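Local coordinates for protein geranyltranstransferase (Stenotrophomonas maltophilia, PDB 7LBJ) that probably catalyses the magnesium-dependent head-to-tail condensation of isoprenoid diphosphates that builds farnesyl or longer prenyl diphosphates, at residues 42-47 with 123-128; 56-61 with 289-294; 64-69 with 282-287; 90-95 with 161-166; 181-186 with 252-257. All coordinates share one frame; numbering follows the deposited sequence. Where two conformers were deposited one is given.

Contact 1: 42-47 with 123-128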
# COMPACT_ATOMS: atom_id res chain seq x y z
N GLN A 42 7.79 -14.79 -7.56
CA GLN A 42 8.01 -14.83 -9.00
C GLN A 42 7.12 -13.82 -9.70
O GLN A 42 7.56 -13.11 -10.62
CB GLN A 42 7.73 -16.23 -9.54
CG GLN A 42 8.77 -17.26 -9.18
CD GLN A 42 8.29 -18.68 -9.46
OE1 GLN A 42 7.36 -18.89 -10.25
NE2 GLN A 42 8.89 -19.66 -8.78
N ALA A 43 5.86 -13.71 -9.26
CA ALA A 43 4.92 -12.82 -9.91
C ALA A 43 5.25 -11.36 -9.62
O ALA A 43 5.08 -10.50 -10.49
CB ALA A 43 3.50 -13.14 -9.45
N MET A 44 5.70 -11.07 -8.40
CA MET A 44 6.16 -9.72 -8.10
C MET A 44 7.30 -9.31 -9.03
O MET A 44 7.31 -8.21 -9.59
CB MET A 44 6.59 -9.64 -6.63
CG MET A 44 5.41 -9.72 -5.64
SD MET A 44 6.01 -9.97 -3.95
CE MET A 44 6.76 -8.37 -3.60
N ARG A 45 8.28 -10.20 -9.21
CA ARG A 45 9.42 -9.89 -10.07
C ARG A 45 9.00 -9.79 -11.52
O ARG A 45 9.44 -8.88 -12.24
CB ARG A 45 10.51 -10.94 -9.92
CG ARG A 45 11.22 -10.87 -8.60
CD ARG A 45 12.11 -12.09 -8.35
NE ARG A 45 13.07 -11.69 -7.33
CZ ARG A 45 14.24 -11.12 -7.59
NH1 ARG A 45 14.75 -11.12 -8.81
NH2 ARG A 45 14.92 -10.55 -6.60
N TYR A 46 8.16 -10.73 -11.97
CA TYR A 46 7.65 -10.69 -13.34
C TYR A 46 6.99 -9.36 -13.66
O TYR A 46 7.04 -8.88 -14.80
CB TYR A 46 6.66 -11.83 -13.55
CG TYR A 46 6.10 -11.98 -14.94
CD1 TYR A 46 6.82 -12.65 -15.93
CD2 TYR A 46 4.84 -11.49 -15.26
CE1 TYR A 46 6.30 -12.80 -17.21
CE2 TYR A 46 4.32 -11.64 -16.56
CZ TYR A 46 5.05 -12.30 -17.52
OH TYR A 46 4.52 -12.45 -18.81
N SER A 47 6.36 -8.76 -12.65
CA SER A 47 5.61 -7.53 -12.82
C SER A 47 6.46 -6.27 -12.80
O SER A 47 5.94 -5.19 -13.08
CB SER A 47 4.54 -7.40 -11.71
OG SER A 47 3.68 -8.54 -11.70
N ASP A 123 -0.71 -6.16 -4.41
CA ASP A 123 -0.78 -5.72 -3.01
C ASP A 123 0.61 -5.65 -2.38
O ASP A 123 0.96 -4.67 -1.72
CB ASP A 123 -1.67 -6.66 -2.21
CG ASP A 123 -3.14 -6.53 -2.58
OD1 ASP A 123 -3.49 -5.50 -3.20
OD2 ASP A 123 -3.93 -7.44 -2.23
N ALA A 124 1.42 -6.70 -2.59
CA ALA A 124 2.73 -6.75 -1.94
C ALA A 124 3.72 -5.77 -2.55
O ALA A 124 4.65 -5.32 -1.85
CB ALA A 124 3.29 -8.18 -1.98
N LEU A 125 3.61 -5.48 -3.85
CA LEU A 125 4.48 -4.47 -4.43
C LEU A 125 4.17 -3.10 -3.84
O LEU A 125 5.09 -2.29 -3.62
CB LEU A 125 4.34 -4.43 -5.96
CG LEU A 125 4.88 -5.67 -6.70
CD1 LEU A 125 4.39 -5.67 -8.15
CD2 LEU A 125 6.40 -5.70 -6.63
N GLN A 126 2.89 -2.81 -3.61
CA GLN A 126 2.55 -1.54 -2.97
C GLN A 126 3.21 -1.44 -1.60
O GLN A 126 3.82 -0.42 -1.26
CB GLN A 126 1.03 -1.34 -2.84
CG GLN A 126 0.77 -0.02 -2.09
CD GLN A 126 -0.71 0.36 -1.87
OE1 GLN A 126 -0.99 1.30 -1.13
NE2 GLN A 126 -1.65 -0.36 -2.50
N THR A 127 3.11 -2.51 -0.80
CA THR A 127 3.70 -2.45 0.54
C THR A 127 5.20 -2.26 0.46
O THR A 127 5.78 -1.50 1.24
CB THR A 127 3.36 -3.71 1.34
OG1 THR A 127 1.96 -4.02 1.19
CG2 THR A 127 3.70 -3.49 2.83
N ARG A 128 5.85 -2.92 -0.52
CA ARG A 128 7.30 -2.81 -0.61
C ARG A 128 7.73 -1.41 -0.99
O ARG A 128 8.80 -0.96 -0.57
CB ARG A 128 7.86 -3.84 -1.61
CG ARG A 128 9.38 -3.90 -1.63
CD ARG A 128 9.95 -4.54 -0.34
NE ARG A 128 11.39 -4.78 -0.44
CZ ARG A 128 12.30 -4.33 0.41
NH1 ARG A 128 11.97 -3.62 1.48
NH2 ARG A 128 13.60 -4.59 0.18

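Contact 2: 56-61 with 289-294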
# COMPACT_ATOMS: atom_id res chain seq x y z
N ARG A 56 9.40 7.00 -14.32
CA ARG A 56 9.29 7.56 -12.97
C ARG A 56 10.60 7.48 -12.19
O ARG A 56 10.99 8.48 -11.57
CB ARG A 56 8.09 6.90 -12.27
CG ARG A 56 6.79 7.30 -13.01
CD ARG A 56 5.61 6.36 -12.68
NE ARG A 56 4.45 6.71 -13.48
CZ ARG A 56 4.29 6.39 -14.75
NH1 ARG A 56 5.21 5.69 -15.41
NH2 ARG A 56 3.19 6.78 -15.39
N PRO A 57 11.33 6.36 -12.17
CA PRO A 57 12.68 6.41 -11.58
C PRO A 57 13.57 7.48 -12.21
O PRO A 57 14.31 8.18 -11.50
CB PRO A 57 13.24 5.01 -11.86
CG PRO A 57 12.04 4.16 -11.95
CD PRO A 57 10.94 5.00 -12.55
N LEU A 58 13.53 7.61 -13.54
CA LEU A 58 14.36 8.60 -14.22
C LEU A 58 14.02 10.01 -13.74
O LEU A 58 14.91 10.85 -13.56
CB LEU A 58 14.18 8.50 -15.73
CG LEU A 58 14.83 7.29 -16.40
CD1 LEU A 58 14.55 7.32 -17.88
CD2 LEU A 58 16.33 7.30 -16.14
N LEU A 59 12.74 10.29 -13.52
CA LEU A 59 12.37 11.60 -13.01
C LEU A 59 12.94 11.83 -11.61
O LEU A 59 13.38 12.94 -11.30
CB LEU A 59 10.85 11.75 -12.99
CG LEU A 59 10.19 11.94 -14.37
CD1 LEU A 59 8.70 11.61 -14.25
CD2 LEU A 59 10.38 13.40 -14.87
N VAL A 60 12.93 10.80 -10.74
CA VAL A 60 13.53 10.96 -9.42
C VAL A 60 15.02 11.28 -9.55
O VAL A 60 15.53 12.23 -8.94
CB VAL A 60 13.31 9.69 -8.56
CG1 VAL A 60 14.10 9.79 -7.25
CG2 VAL A 60 11.81 9.48 -8.27
N TYR A 61 15.74 10.48 -10.33
CA TYR A 61 17.17 10.71 -10.46
C TYR A 61 17.46 12.06 -11.11
O TYR A 61 18.37 12.78 -10.69
CB TYR A 61 17.81 9.59 -11.27
CG TYR A 61 17.89 8.24 -10.58
CD1 TYR A 61 18.60 8.08 -9.39
CD2 TYR A 61 17.32 7.11 -11.17
CE1 TYR A 61 18.72 6.81 -8.78
CE2 TYR A 61 17.44 5.83 -10.57
CZ TYR A 61 18.13 5.69 -9.38
OH TYR A 61 18.24 4.44 -8.82
N ARG A 289 15.22 18.10 -18.92
CA ARG A 289 14.79 18.61 -20.21
C ARG A 289 14.59 17.48 -21.20
O ARG A 289 13.65 17.51 -22.00
CB ARG A 289 15.82 19.60 -20.77
CG ARG A 289 15.79 20.98 -20.14
CD ARG A 289 16.99 21.80 -20.68
NE ARG A 289 17.05 23.11 -20.03
CZ ARG A 289 18.09 23.58 -19.37
NH1 ARG A 289 19.25 22.93 -19.32
NH2 ARG A 289 17.99 24.76 -18.76
N ALA A 290 15.44 16.45 -21.13
CA ALA A 290 15.34 15.36 -22.08
C ALA A 290 14.19 14.43 -21.77
O ALA A 290 13.66 13.79 -22.68
CB ALA A 290 16.67 14.58 -22.14
N LEU A 291 13.79 14.32 -20.49
CA LEU A 291 12.58 13.57 -20.18
C LEU A 291 11.35 14.27 -20.72
O LEU A 291 10.41 13.63 -21.20
CB LEU A 291 12.45 13.35 -18.66
CG LEU A 291 13.54 12.48 -18.04
CD1 LEU A 291 13.46 12.48 -16.51
CD2 LEU A 291 13.47 11.06 -18.58
N ALA A 292 11.35 15.61 -20.69
CA ALA A 292 10.26 16.36 -21.30
C ALA A 292 10.19 16.09 -22.80
O ALA A 292 9.11 15.86 -23.36
CB ALA A 292 10.44 17.86 -21.02
N THR A 293 11.34 16.10 -23.47
CA THR A 293 11.36 15.80 -24.90
C THR A 293 10.89 14.38 -25.18
O THR A 293 10.14 14.15 -26.13
CB THR A 293 12.78 16.03 -25.45
OG1 THR A 293 13.16 17.39 -25.21
CG2 THR A 293 12.85 15.72 -26.95
N LEU A 294 11.31 13.41 -24.36
CA LEU A 294 10.84 12.03 -24.56
C LEU A 294 9.33 11.94 -24.37
O LEU A 294 8.66 11.19 -25.10
CB LEU A 294 11.54 11.09 -23.59
CG LEU A 294 13.00 10.76 -23.93
CD1 LEU A 294 13.57 9.85 -22.84
CD2 LEU A 294 13.14 10.13 -25.32

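Contact 3: 64-69 with 282-287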
# COMPACT_ATOMS: atom_id res chain seq x y z
N GLY A 64 16.81 14.87 -8.66
CA GLY A 64 17.91 14.94 -7.71
C GLY A 64 19.17 15.45 -8.37
O GLY A 64 19.98 16.14 -7.73
N HIS A 65 19.34 15.16 -9.66
CA HIS A 65 20.55 15.55 -10.38
C HIS A 65 20.69 17.06 -10.47
O HIS A 65 21.81 17.59 -10.52
CB HIS A 65 20.52 14.91 -11.78
CG HIS A 65 21.76 15.13 -12.59
ND1 HIS A 65 22.96 14.52 -12.29
CD2 HIS A 65 21.99 15.89 -13.69
CE1 HIS A 65 23.87 14.89 -13.18
NE2 HIS A 65 23.31 15.72 -14.03
N LEU A 66 19.56 17.78 -10.48
CA LEU A 66 19.58 19.24 -10.49
C LEU A 66 20.40 19.81 -9.34
O LEU A 66 20.98 20.89 -9.46
CB LEU A 66 18.17 19.80 -10.35
CG LEU A 66 17.18 19.91 -11.49
CD1 LEU A 66 15.88 20.46 -10.88
CD2 LEU A 66 17.73 20.87 -12.53
N PHE A 67 20.41 19.11 -8.21
CA PHE A 67 21.07 19.56 -7.00
C PHE A 67 22.40 18.87 -6.77
O PHE A 67 23.01 19.08 -5.72
CB PHE A 67 20.14 19.33 -5.81
CG PHE A 67 18.76 19.89 -6.03
CD1 PHE A 67 18.49 21.21 -5.72
CD2 PHE A 67 17.76 19.11 -6.59
CE1 PHE A 67 17.25 21.74 -5.94
CE2 PHE A 67 16.50 19.65 -6.81
CZ PHE A 67 16.25 20.95 -6.49
N GLY A 68 22.84 18.05 -7.71
CA GLY A 68 24.09 17.33 -7.54
C GLY A 68 24.00 16.15 -6.61
O GLY A 68 25.03 15.68 -6.12
N THR A 69 22.79 15.66 -6.35
CA THR A 69 22.59 14.60 -5.38
C THR A 69 23.11 13.27 -5.91
O THR A 69 22.92 12.93 -7.08
CB THR A 69 21.11 14.49 -5.06
OG1 THR A 69 20.68 15.75 -4.54
CG2 THR A 69 20.84 13.40 -4.02
N GLY A 282 21.33 25.66 -15.77
CA GLY A 282 22.43 25.24 -16.61
C GLY A 282 22.29 23.78 -16.99
O GLY A 282 21.19 23.20 -16.96
N GLU A 283 23.43 23.16 -17.31
CA GLU A 283 23.44 21.79 -17.81
C GLU A 283 22.85 20.81 -16.82
O GLU A 283 22.46 19.71 -17.23
CB GLU A 283 24.86 21.35 -18.14
CG GLU A 283 25.23 21.57 -19.58
CD GLU A 283 26.67 21.21 -19.82
OE1 GLU A 283 27.00 20.02 -19.67
OE2 GLU A 283 27.46 22.12 -20.13
N GLU A 284 22.81 21.16 -15.54
CA GLU A 284 22.27 20.24 -14.55
C GLU A 284 20.81 19.91 -14.81
O GLU A 284 20.34 18.86 -14.35
CB GLU A 284 22.44 20.82 -13.14
CG GLU A 284 21.56 22.05 -12.81
CD GLU A 284 22.10 23.39 -13.31
OE1 GLU A 284 23.11 23.43 -14.04
OE2 GLU A 284 21.49 24.44 -12.97
N ALA A 285 20.08 20.74 -15.55
CA ALA A 285 18.69 20.43 -15.90
C ALA A 285 18.55 19.70 -17.23
O ALA A 285 17.42 19.43 -17.64
CB ALA A 285 17.84 21.71 -15.95
N ASP A 286 19.66 19.35 -17.91
CA ASP A 286 19.53 18.70 -19.21
C ASP A 286 18.84 17.35 -19.13
O ASP A 286 18.14 16.96 -20.08
CB ASP A 286 20.91 18.55 -19.88
CG ASP A 286 21.35 19.82 -20.60
OD1 ASP A 286 20.53 20.74 -20.75
OD2 ASP A 286 22.52 19.89 -21.02
N ALA A 287 19.02 16.61 -18.03
CA ALA A 287 18.33 15.33 -17.90
C ALA A 287 16.82 15.53 -17.81
O ALA A 287 16.05 14.88 -18.52
CB ALA A 287 18.85 14.56 -16.68

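Contact 4: 90-95 with 161-166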
# COMPACT_ATOMS: atom_id res chain seq x y z
N VAL A 90 -0.54 -4.17 -12.68
CA VAL A 90 -0.95 -5.55 -12.40
C VAL A 90 -2.43 -5.60 -12.11
O VAL A 90 -3.16 -6.46 -12.62
CB VAL A 90 -0.13 -6.14 -11.24
CG1 VAL A 90 -0.71 -7.50 -10.82
CG2 VAL A 90 1.29 -6.32 -11.67
N HIS A 91 -2.91 -4.67 -11.28
CA HIS A 91 -4.34 -4.64 -10.99
C HIS A 91 -5.16 -4.13 -12.18
O HIS A 91 -6.21 -4.70 -12.49
CB HIS A 91 -4.60 -3.80 -9.73
CG HIS A 91 -4.19 -4.49 -8.47
ND1 HIS A 91 -4.41 -3.96 -7.22
CD2 HIS A 91 -3.56 -5.68 -8.28
CE1 HIS A 91 -3.94 -4.80 -6.30
NE2 HIS A 91 -3.44 -5.86 -6.92
N ASP A 92 -4.69 -3.07 -12.85
CA ASP A 92 -5.38 -2.56 -14.04
C ASP A 92 -5.63 -3.64 -15.08
O ASP A 92 -6.67 -3.62 -15.76
CB ASP A 92 -4.56 -1.43 -14.70
CG ASP A 92 -4.77 -0.08 -14.05
OD1 ASP A 92 -5.58 0.01 -13.10
OD2 ASP A 92 -4.11 0.90 -14.49
N ASP A 93 -4.69 -4.57 -15.26
CA ASP A 93 -4.81 -5.56 -16.33
C ASP A 93 -5.85 -6.63 -16.03
O ASP A 93 -6.22 -7.37 -16.94
CB ASP A 93 -3.47 -6.25 -16.59
CG ASP A 93 -2.48 -5.36 -17.30
OD1 ASP A 93 -2.93 -4.41 -17.99
OD2 ASP A 93 -1.26 -5.59 -17.17
N LEU A 94 -6.30 -6.73 -14.78
CA LEU A 94 -7.19 -7.80 -14.36
C LEU A 94 -8.47 -7.82 -15.19
O LEU A 94 -8.95 -6.76 -15.65
CB LEU A 94 -7.55 -7.65 -12.89
CG LEU A 94 -6.39 -7.94 -11.94
CD1 LEU A 94 -6.79 -7.56 -10.52
CD2 LEU A 94 -6.02 -9.42 -12.00
N PRO A 95 -9.07 -9.00 -15.38
CA PRO A 95 -10.33 -9.08 -16.13
C PRO A 95 -11.43 -8.14 -15.62
O PRO A 95 -12.21 -7.62 -16.44
CB PRO A 95 -10.71 -10.56 -15.98
CG PRO A 95 -9.42 -11.27 -15.78
CD PRO A 95 -8.54 -10.32 -15.00
N GLY A 161 -7.70 7.11 -7.05
CA GLY A 161 -8.88 7.89 -7.40
C GLY A 161 -9.04 8.06 -8.90
O GLY A 161 -10.15 7.99 -9.44
N GLY A 162 -7.92 8.28 -9.59
CA GLY A 162 -7.99 8.43 -11.04
C GLY A 162 -8.38 7.15 -11.73
O GLY A 162 -9.16 7.17 -12.70
N GLN A 163 -7.84 6.01 -11.27
CA GLN A 163 -8.29 4.72 -11.78
C GLN A 163 -9.80 4.57 -11.60
O GLN A 163 -10.49 4.09 -12.51
CB GLN A 163 -7.57 3.57 -11.06
CG GLN A 163 -6.07 3.44 -11.35
CD GLN A 163 -5.38 2.38 -10.45
OE1 GLN A 163 -5.08 2.64 -9.29
NE2 GLN A 163 -5.14 1.20 -11.00
N ALA A 164 -10.32 4.97 -10.44
CA ALA A 164 -11.75 4.86 -10.18
C ALA A 164 -12.56 5.77 -11.10
O ALA A 164 -13.62 5.38 -11.59
CB ALA A 164 -12.05 5.19 -8.72
N LEU A 165 -12.10 7.01 -11.30
CA LEU A 165 -12.79 7.91 -12.23
C LEU A 165 -12.87 7.29 -13.62
O LEU A 165 -13.89 7.40 -14.31
CB LEU A 165 -12.06 9.25 -12.30
CG LEU A 165 -12.21 10.13 -11.06
CD1 LEU A 165 -11.28 11.35 -11.13
CD2 LEU A 165 -13.66 10.59 -10.88
N ASP A 166 -11.79 6.62 -14.04
CA ASP A 166 -11.76 5.96 -15.34
C ASP A 166 -12.77 4.81 -15.40
O ASP A 166 -13.52 4.68 -16.38
CB ASP A 166 -10.34 5.46 -15.60
CG ASP A 166 -10.07 5.23 -17.07
OD1 ASP A 166 -11.01 5.36 -17.87
OD2 ASP A 166 -8.91 4.93 -17.40

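Contact 5: 181-186 with 252-257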
# COMPACT_ATOMS: atom_id res chain seq x y z
N ARG A 181 -9.00 16.15 -15.56
CA ARG A 181 -8.98 15.87 -14.13
C ARG A 181 -8.67 14.40 -13.86
O ARG A 181 -7.88 14.08 -12.96
CB ARG A 181 -10.34 16.27 -13.53
CG ARG A 181 -10.44 16.03 -12.03
CD ARG A 181 -9.39 16.85 -11.29
NE ARG A 181 -9.26 16.42 -9.90
CZ ARG A 181 -10.07 16.80 -8.93
NH1 ARG A 181 -11.07 17.65 -9.15
NH2 ARG A 181 -9.88 16.32 -7.70
N MET A 182 -9.30 13.50 -14.61
CA MET A 182 -9.02 12.07 -14.44
C MET A 182 -7.54 11.77 -14.66
O MET A 182 -6.90 11.10 -13.84
CB MET A 182 -9.89 11.24 -15.40
CG MET A 182 -9.59 9.73 -15.35
SD MET A 182 -10.16 8.77 -16.78
CE MET A 182 -8.87 9.14 -17.98
N HIS A 183 -6.97 12.26 -15.76
CA HIS A 183 -5.55 12.01 -15.99
C HIS A 183 -4.67 12.64 -14.91
O HIS A 183 -3.65 12.06 -14.53
CB HIS A 183 -5.13 12.51 -17.39
CG HIS A 183 -5.66 11.66 -18.51
ND1 HIS A 183 -5.37 10.31 -18.61
CD2 HIS A 183 -6.44 11.96 -19.57
CE1 HIS A 183 -5.96 9.82 -19.69
NE2 HIS A 183 -6.62 10.80 -20.29
N ALA A 184 -5.04 13.82 -14.42
CA ALA A 184 -4.24 14.45 -13.37
C ALA A 184 -4.11 13.54 -12.15
O ALA A 184 -3.07 13.56 -11.48
CB ALA A 184 -4.86 15.79 -12.95
N LEU A 185 -5.16 12.79 -11.82
CA LEU A 185 -5.10 11.86 -10.69
C LEU A 185 -4.49 10.53 -11.10
O LEU A 185 -3.62 9.99 -10.40
CB LEU A 185 -6.49 11.61 -10.10
CG LEU A 185 -7.01 12.61 -9.07
CD1 LEU A 185 -7.43 13.87 -9.78
CD2 LEU A 185 -8.20 12.03 -8.28
N LYS A 186 -4.94 9.98 -12.23
CA LYS A 186 -4.59 8.61 -12.59
C LYS A 186 -3.10 8.46 -12.90
O LYS A 186 -2.49 7.47 -12.50
CB LYS A 186 -5.41 8.15 -13.78
CG LYS A 186 -5.11 6.69 -14.16
CD LYS A 186 -6.08 6.13 -15.18
CE LYS A 186 -5.55 4.80 -15.74
NZ LYS A 186 -6.63 3.96 -16.30
N SER A 252 -13.43 8.65 -24.73
CA SER A 252 -13.04 10.06 -24.86
C SER A 252 -11.53 10.22 -24.80
O SER A 252 -10.87 9.67 -23.91
CB SER A 252 -13.70 10.90 -23.77
OG SER A 252 -15.05 11.20 -24.11
N THR A 253 -10.98 10.96 -25.76
CA THR A 253 -9.55 11.19 -25.91
C THR A 253 -9.34 12.64 -26.32
O THR A 253 -10.27 13.31 -26.79
CB THR A 253 -8.91 10.30 -26.98
OG1 THR A 253 -9.39 10.71 -28.27
CG2 THR A 253 -9.26 8.84 -26.75
N PHE A 254 -8.11 13.10 -26.19
CA PHE A 254 -7.87 14.48 -26.57
C PHE A 254 -8.04 14.69 -28.07
O PHE A 254 -8.64 15.70 -28.46
CB PHE A 254 -6.50 14.95 -26.06
CG PHE A 254 -6.45 15.08 -24.56
CD1 PHE A 254 -7.06 16.15 -23.93
CD2 PHE A 254 -5.85 14.11 -23.78
CE1 PHE A 254 -7.06 16.27 -22.55
CE2 PHE A 254 -5.83 14.22 -22.40
CZ PHE A 254 -6.43 15.30 -21.78
N PRO A 255 -7.58 13.79 -28.96
CA PRO A 255 -7.87 14.03 -30.39
C PRO A 255 -9.35 13.95 -30.71
O PRO A 255 -9.81 14.66 -31.62
CB PRO A 255 -7.09 12.92 -31.11
CG PRO A 255 -6.01 12.54 -30.13
CD PRO A 255 -6.63 12.68 -28.78
N ALA A 256 -10.13 13.12 -30.01
CA ALA A 256 -11.55 13.06 -30.33
C ALA A 256 -12.26 14.33 -29.91
O ALA A 256 -13.14 14.82 -30.63
CB ALA A 256 -12.20 11.84 -29.67
N LEU A 257 -11.87 14.90 -28.77
CA LEU A 257 -12.55 16.07 -28.24
C LEU A 257 -12.01 17.37 -28.82
O LEU A 257 -12.75 18.35 -28.92
CB LEU A 257 -12.43 16.10 -26.72
CG LEU A 257 -13.29 15.11 -25.96
CD1 LEU A 257 -12.75 14.92 -24.54
CD2 LEU A 257 -14.70 15.61 -25.92

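Contact 1: 42-47 with 123-128
Met44 lays its long, unbranched side chain against Ala124 and Leu125 of helix 115-134. Its CG stands opposite the carbonyl carbon (chi1 -71°) and the chain runs on extended to SD. That run puts Met44 SD at Ala124 CB, and the bend about the CG-SD bond (chi3 70°) brings Met44 CE to the same methyl, each 3.8 Å away. Leu125 runs antiparallel alongside the methionine, its methyl Leu125 CD2 lying 3.9 Å from Met44 CB. Its second methyl, Leu125 CD1, reaches Ser47 CB at 4.0 Å. Alanine suits the spot under the thioether because its short side chain lets the flexible methionine come down close to the helix. This is helix-to-helix packing in the all-alpha fold of isoprenoid synthases, and helix 115-134 also serves the dimer: Thr127 and Gln126 bond to Gln126 and Thr127 of the second subunit, and Met44 itself packs on Ala156 of that subunit. While Ser47 joins the packing with its CB, its hydroxyl is bonded within its own helix: Ser47 OG donates to Ala43 O at 2.7 Å, on the opposite face of that carbonyl from Ser47 N, and also bonds to Thr109 OG1.

Contact 2: 56-61 with 289-294
Leu291 spreads its two methyl groups over the paired leucines Leu58 and Leu59, so that one side chain of helix 286-297 fills the surface offered by two neighbours on helix 55-65. The branches divide the work. Leu291 CD1 meets Leu59 CD2 at 3.6 Å and also approaches the backbone at Leu58 O, 3.7 Å away. Leu291 CD2 sits against Leu58 CB at 3.9 Å. Leu59 starts from the flank of its helix, and its branched end, CG and CD2, reaches Leu291 CD1; each of the two leucines meets Leu291 at a slant. No hydrogen bond spans the two segments, as suits branched aliphatic residues in a buried place where shape decides the fit. Around this patch other helices close in: Phe15 packs on Leu291, Trp18 on Leu58, and Ala194 and Val195 of helix 176-201 on Leu59. The last helix of the model thus lies back against one of the first, joining parts of the chain more than two hundred residues apart, in the hydrophobic interior of the all-alpha bundle characteristic of the polyprenyl synthetase family.

Contact 3: 64-69 with 282-287
Glu284 bends over the turn at Leu66, touching it with its aliphatic part while its carboxylate turns back to its own segment. The first carbon, Glu284 CB, lies 4.0 Å from Leu66 O. Glu284 CG, set between the backbone N and the carbonyl carbon (chi1 70°), comes closer, 3.6 Å from Leu66 O, and lies 4.0 Å from Leu66 CD2. A second turn, about the CB-CG bond, then folds the carboxylate back, and Glu284 OE2 accepts a hydrogen bond from Gly282 N at 3.1 Å. This donor arrives from above the carboxylate plane, 48° out of it. Gly282 has no side chain to stand in the way of this approach, while glutamate offers enough methylene to pack and a charged end that can turn aside. The segment 64-69 is the closing turn of helix 55-65 in the all-alpha isoprenoid synthase fold, and it ends in a Schellman motif: Gly68 takes a positive phi of 76°, a conformation glycine accepts readily, and Thr69 N bonds back to Gly64 O and Gly68 N to His65 O. Opposite it, the chain leads into helix 286-297. Leu66 starts off to one side, yet its tip reaches across, and Leu66 CD2 presses on Ala285 CB at 3.5 Å; this small methyl lets the leucine sit close to the backbone. Leu66 also packs on Tyr281 and on Leu212 of helix 206-233. His65 meets Glu284 through its ring, His65 CD2 lying 3.5 Å from Glu284 O, with Leu14 of helix 11-29 packing on the histidine.

Contact 4: 90-95 with 161-166
The backbones stay well apart where the end of helix 75-92 passes helix 159-168, with Asp92 CA and Gln163 CA 8.2 Å from each other, and two side chains bridge the gap. Asp92 opens the first aspartate-rich motif of the prenyl synthases, whose aspartates in related enzymes hold the magnesium ions that bind the substrate diphosphate; Gln163 belongs to the GQxxD signature of the same family. The glutamine runs out extended from its helix, and the rotation at its end (chi3 -78°) turns the amide so that Gln163 NE2 points at Asp92 OD1. The resulting hydrogen bond measures 2.5 Å, unusually short for an amide donor, so its exact length should be read with caution. Carboxylate and amide do not lie flat together: their planes stand 67° apart, and the N-H...O angle is 148°. One oxygen takes the bond, since Gln163 NE2 is 3.7 Å from Asp92 OD2. A glutamine fits here because its length spans the space between helices and its amide offers a donor to a carboxylate. Such a partner would probably help to fix the rotation of Asp92, whose backbone also bonds to Asp98 further along the motif. The neighbouring Asp93 is tied to Arg103 by a salt bridge. On the other helix, Gly162 packs directly on Leu185 of helix 176-201, and the dimer partner is near as well, with Leu120 of the second subunit packing on Gln163. Behind the amide nitrogen, Gln163 CD stands 3.6 Å from Asp92 OD1.

Contact 5: 181-186 with 252-257
His183 and Phe254 meet at their borders, neither ring covering the other, their planes turned 34° apart and their centroids 5.8 Å from each other. The contact joins helix 176-201 to the start of helix 254-258 in the all-alpha isoprenoid synthase fold, beside helix 206-233, which carries the second aspartate-rich motif of the family. The two side chains point in opposing senses and overlap at their ends. Contact is made at the near corners: His183 CD2 lies 3.7 Å from Phe254 CE2 and 4.0 Å from Phe254 CZ. Although the phenylalanine's CB starts off to the flank, a first torsion of -69° brings its ring tip back toward the histidine. A large flat ring suits this place, since the backbones are wide apart, the nearest CA atoms, those of His183 and Thr253, being 10.7 Å distant. Around it Phe254 also packs on Val225, Leu176, Thr180 and Gln266, while His183 rests on Gln224. The start of the phenylalanine's helix is fixed by polar groups. Asp228 OD2 accepts from Phe254 N, and the hydroxyl of Thr253, the N-cap, closes the first turn: Ala256 N donates to Thr253 OG1 at 3.1 Å.

Contacts 1, 2 and 4 are buried, whereas contacts 3 and 5 lie only partly covered. Contacts 2 and 3 use the same two helices, 55-65 and 286-297: the middle of the pair packs by leucines alone, while its end mixes apolar packing with turns and a carboxylate. Contacts 1 and 4 both reach the dimer partner and touch through Ser47 and Val90, yet one is purely apolar across its segments and the other rests on a single polar bond. Contacts 4 and 5 are joined by the salt bridge between Asp166 and Lys186; contact 4 includes the first aspartate-rich motif and contact 5 packs on the helix that carries the second, both far from contact 3.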